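Local structure of SCARECROW-LIKE protein 7 (Oryza sativa Japonica Group, 5HYZ) at residues A[168-171]-A[172-176]; A[129-132]-A[133-136]. The protein is a probable GRAS-family transcription factor of plant development and abiotic stress resistance that binds DNA in vitro and may raise expression of stress-responsive genes. All coordinates share one frame; numbering follows the deposited sequence.

Both contacts are helix ends in the Rossmann-like part of the GRAS domain. Contact 2 comes first along the chain, where helix 122-132 gives way to the loop before strand 141-148; contact 1 follows where helix 157-174 ends, just before strand 177-182. Their centres lie about 13 Å apart, on the same side of the chain's centre and 26 to 28 Å from it. The two helices meet directly: Leu174 packs on Gln129 and Ala132, with its CD2 4.0 Å from CB of Ala132, and Phe170 also reaches Gln129. Both contacts touch the second subunit, so these paired helix ends form part of the homodimer interface.

Contact 1: A[168-171]-A[172-176]; sequences RDFA and KLLGV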
loop_
_atom_site.group_PDB
_atom_site.type_symbol
_atom_site.label_atom_id
_atom_site.label_comp_id
_atom_site.label_asym_id
_atom_site.label_seq_id
_atom_site.Cartn_x
_atom_site.Cartn_y
_atom_site.Cartn_z
ATOM N N ARG A 168 -16.221 4.472 13.107
ATOM C CA ARG A 168 -17.448 5.264 13.087
ATOM C C ARG A 168 -17.214 6.613 12.403
ATOM O O ARG A 168 -18.073 7.071 11.644
ATOM C CB ARG A 168 -17.954 5.485 14.553
ATOM C CG ARG A 168 -18.622 4.221 15.127
ATOM C CD ARG A 168 -18.921 4.437 16.711
ATOM N NE ARG A 168 -19.552 3.201 17.284
ATOM C CZ ARG A 168 -20.845 2.947 17.217
ATOM N NH1 ARG A 168 -21.674 3.822 16.615
ATOM N NH2 ARG A 168 -21.314 1.823 17.749
ATOM N N ASP A 169 -16.039 7.218 12.625
ATOM C CA ASP A 169 -15.724 8.512 11.935
ATOM C C ASP A 169 -15.660 8.290 10.414
ATOM O O ASP A 169 -16.144 9.088 9.579
ATOM C CB ASP A 169 -14.408 9.124 12.437
ATOM C CG ASP A 169 -14.519 9.664 13.883
ATOM O OD1 ASP A 169 -15.655 9.779 14.409
ATOM O OD2 ASP A 169 -13.461 9.918 14.486
ATOM N N PHE A 170 -15.080 7.134 10.035
ATOM C CA PHE A 170 -14.995 6.830 8.589
ATOM C C PHE A 170 -16.342 6.633 7.929
ATOM O O PHE A 170 -16.648 7.132 6.806
ATOM C CB PHE A 170 -14.112 5.568 8.434
ATOM C CG PHE A 170 -13.735 5.248 6.993
ATOM C CD1 PHE A 170 -12.752 5.978 6.370
ATOM C CD2 PHE A 170 -14.371 4.205 6.293
ATOM C CE1 PHE A 170 -12.404 5.717 5.063
ATOM C CE2 PHE A 170 -14.032 3.954 4.945
ATOM C CZ PHE A 170 -13.019 4.705 4.369
ATOM N N ALA A 171 -17.210 5.886 8.626
ATOM C CA ALA A 171 -18.534 5.646 8.113
ATOM C C ALA A 171 -19.311 6.967 7.944
ATOM O O ALA A 171 -20.144 7.063 7.049
ATOM C CB ALA A 171 -19.338 4.690 9.069
ATOM N N LYS A 172 -19.097 7.916 8.866
ATOM C CA LYS A 172 -19.747 9.245 8.662
ATOM C C LYS A 172 -19.371 9.858 7.298
ATOM O O LYS A 172 -20.242 10.435 6.608
ATOM C CB LYS A 172 -19.358 10.196 9.757
ATOM C CG LYS A 172 -20.038 9.792 11.043
ATOM C CD LYS A 172 -19.506 10.700 12.149
ATOM C CE LYS A 172 -20.076 10.288 13.513
ATOM N NZ LYS A 172 -19.204 10.933 14.517
ATOM N N LEU A 173 -18.108 9.673 6.909
ATOM C CA LEU A 173 -17.657 10.223 5.605
ATOM C C LEU A 173 -18.213 9.474 4.395
ATOM O O LEU A 173 -18.072 9.927 3.258
ATOM C CB LEU A 173 -16.141 10.181 5.531
ATOM C CG LEU A 173 -15.397 10.955 6.589
ATOM C CD1 LEU A 173 -13.900 10.779 6.340
ATOM C CD2 LEU A 173 -15.809 12.398 6.593
ATOM N N LEU A 174 -18.839 8.313 4.634
ATOM C CA LEU A 174 -19.603 7.630 3.587
ATOM C C LEU A 174 -21.092 7.835 3.593
ATOM O O LEU A 174 -21.775 7.317 2.710
ATOM C CB LEU A 174 -19.368 6.095 3.679
ATOM C CG LEU A 174 -17.902 5.658 3.703
ATOM C CD1 LEU A 174 -17.836 4.171 4.199
ATOM C CD2 LEU A 174 -17.257 5.787 2.333
ATOM N N GLY A 175 -21.630 8.491 4.636
ATOM C CA GLY A 175 -23.058 8.697 4.677
ATOM C C GLY A 175 -23.790 7.403 4.981
ATOM O O GLY A 175 -24.937 7.231 4.577
ATOM N N VAL A 176 -23.139 6.480 5.669
ATOM C CA VAL A 176 -23.847 5.194 5.968
ATOM C C VAL A 176 -24.088 5.000 7.444
ATOM O O VAL A 176 -23.219 5.349 8.256
ATOM C CB VAL A 176 -23.075 3.952 5.472
ATOM C CG1 VAL A 176 -22.807 4.059 4.043
ATOM C CG2 VAL A 176 -21.759 3.882 6.107
#
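Lys172 N bonds Arg168 O at 3.1 Å, in the i to i+4 manner of helix 157-174, whereas the next bonds of this kind, from Leu173 N to Asp169 O and from Leu174 N to Phe170 O, are weak. Ala171 O accepts two bonds, from Leu174 N at 3.0 Å and, weakly, from Val176 N at 3.3 Å. Gly175, at a positive phi of 73°, turns the chain back so that the second of these can form, and its own N bonds Lys172 O at 3.1 Å.

Apolar contacts form at two places. Phe170 and Leu174 slant across each other, CE2 of the ring 3.9 Å from CD1 of the leucine; with CG anti to the backbone N (chi1 -171°), the ring lies beside Leu174 and packs on Ser334 of the second subunit. Past the glycine, CG2 of Val176 comes within 3.9 Å of CB of Ala171, which also packs on Phe178.

Charge pairing is looser. Asp169 and Lys172 run side by side, OD1 and NZ 3.7 Å apart in a long salt bridge. The two bonds back into the last turn, from Gly175 N and Val176 N, together with the positive phi of the glycine make a Schellman motif, closing the helix of the beta-alpha-beta unit formed by strand 141-148, helix 157-174 and strand 177-182.

Contact 2: A[129-132]-A[133-136]; sequences QALA and TRPE
Helix 122-132 ends at Ala132; Thr133, the first residue beyond it, bonds Gln129 O through its N at 3.3 Å and, weakly, Ala130 O, while Arg134 N, one residue further on, bonds Leu131 O at 3.3 Å. Thr133 then folds its hydroxyl back over the final turn: with OG1 between the backbone N and the carbonyl carbon (chi1 51°), it sits 3.1 Å from Gln129 O, a possible partner. A water donates to Ala130 O at 2.6 Å and has a weak, longer link to Thr133 OG1, so solvent as well as an amide meets this carbonyl at the helix end.

The Arg134 side chain is extended from CG to NE and passes Leu131 O. Its CG lies 3.3 Å from that oxygen, and its CD meets CD2 of Leu131 at 4.1 Å, the two side chains slanting past each other. Both rest on Leu102 and Ile111. NE bonds Gly137 O just past the segment, while NH2 bonds Ala108 O and NH1, weakly, Thr105 O, both before strand 110-118; CB of Glu136 lies 4.1 Å above one face of the guanidinium. Gln129 instead turns its amide to the second subunit, where OE1 bonds Ser334 OG. This is the C-terminal end of helix 122-132 in the predicted VHIID region, where a buried arginine ties the loop before strand 141-148 to the chain entering strand 110-118.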
loop_
_atom_site.group_PDB
_atom_site.type_symbol
_atom_site.label_atom_id
_atom_site.label_comp_id
_atom_site.label_asym_id
_atom_site.label_seq_id
_atom_site.Cartn_x
_atom_site.Cartn_y
_atom_site.Cartn_z
ATOM N N GLN A 129 -15.657 1.220 2.402
ATOM C CA GLN A 129 -15.456 1.942 1.123
ATOM C C GLN A 129 -16.002 1.164 -0.077
ATOM O O GLN A 129 -16.724 1.705 -0.978
ATOM C CB GLN A 129 -13.968 2.218 0.955
ATOM C CG GLN A 129 -13.580 2.960 -0.407
ATOM C CD GLN A 129 -13.980 4.408 -0.372
ATOM O OE1 GLN A 129 -14.193 4.987 0.684
ATOM N NE2 GLN A 129 -14.092 5.025 -1.566
ATOM N N ALA A 130 -15.699 -0.141 -0.087
ATOM C CA ALA A 130 -16.200 -0.992 -1.169
ATOM C C ALA A 130 -17.717 -1.117 -1.193
ATOM O O ALA A 130 -18.316 -1.029 -2.258
ATOM C CB ALA A 130 -15.527 -2.394 -1.091
ATOM N N LEU A 131 -18.360 -1.298 -0.030
ATOM C CA LEU A 131 -19.807 -1.385 0.055
ATOM C C LEU A 131 -20.443 -0.084 -0.431
ATOM O O LEU A 131 -21.514 -0.108 -1.045
ATOM C CB LEU A 131 -20.272 -1.671 1.532
ATOM C CG LEU A 131 -19.954 -3.115 1.995
ATOM C CD1 LEU A 131 -20.126 -3.281 3.528
ATOM C CD2 LEU A 131 -20.833 -4.082 1.226
ATOM N N ALA A 132 -19.775 1.038 -0.159
ATOM C CA ALA A 132 -20.398 2.323 -0.493
ATOM C C ALA A 132 -20.480 2.438 -1.970
ATOM O O ALA A 132 -21.396 3.089 -2.476
ATOM C CB ALA A 132 -19.628 3.502 0.092
ATOM N N THR A 133 -19.518 1.824 -2.661
ATOM C CA THR A 133 -19.546 1.902 -4.115
ATOM C C THR A 133 -19.974 0.612 -4.875
ATOM O O THR A 133 -19.725 0.462 -6.083
ATOM C CB THR A 133 -18.146 2.375 -4.620
ATOM O OG1 THR A 133 -17.115 1.565 -4.046
ATOM C CG2 THR A 133 -17.884 3.779 -4.111
ATOM N N ARG A 134 -20.679 -0.303 -4.205
ATOM C CA ARG A 134 -20.982 -1.585 -4.858
ATOM C C ARG A 134 -22.132 -1.451 -5.872
ATOM O O ARG A 134 -22.924 -0.523 -5.794
ATOM C CB ARG A 134 -21.321 -2.637 -3.770
ATOM C CG ARG A 134 -22.681 -2.324 -3.201
ATOM C CD ARG A 134 -23.127 -3.358 -2.111
ATOM N NE ARG A 134 -24.443 -2.949 -1.607
ATOM C CZ ARG A 134 -25.249 -3.731 -0.888
ATOM N NH1 ARG A 134 -24.848 -4.950 -0.498
ATOM N NH2 ARG A 134 -26.438 -3.284 -0.545
ATOM N N PRO A 135 -22.260 -2.395 -6.820
ATOM C CA PRO A 135 -23.265 -2.278 -7.900
ATOM C C PRO A 135 -24.676 -2.130 -7.429
ATOM O O PRO A 135 -25.473 -1.393 -8.005
ATOM C CB PRO A 135 -23.115 -3.601 -8.653
ATOM C CG PRO A 135 -21.709 -3.970 -8.439
ATOM C CD PRO A 135 -21.377 -3.549 -7.020
ATOM N N GLU A 136 -25.025 -2.820 -6.352
ATOM C CA GLU A 136 -26.389 -2.773 -5.911
ATOM C C GLU A 136 -26.756 -1.486 -5.183
ATOM O O GLU A 136 -27.897 -1.301 -4.777
ATOM C CB GLU A 136 -26.670 -3.991 -4.999
ATOM C CG GLU A 136 -26.336 -5.344 -5.628
ATOM C CD GLU A 136 -24.826 -5.760 -5.577
ATOM O OE1 GLU A 136 -23.952 -5.008 -5.085
ATOM O OE2 GLU A 136 -24.500 -6.880 -6.036
HETATM O O HOH W 1 -17.095 -1.713 -4.495
#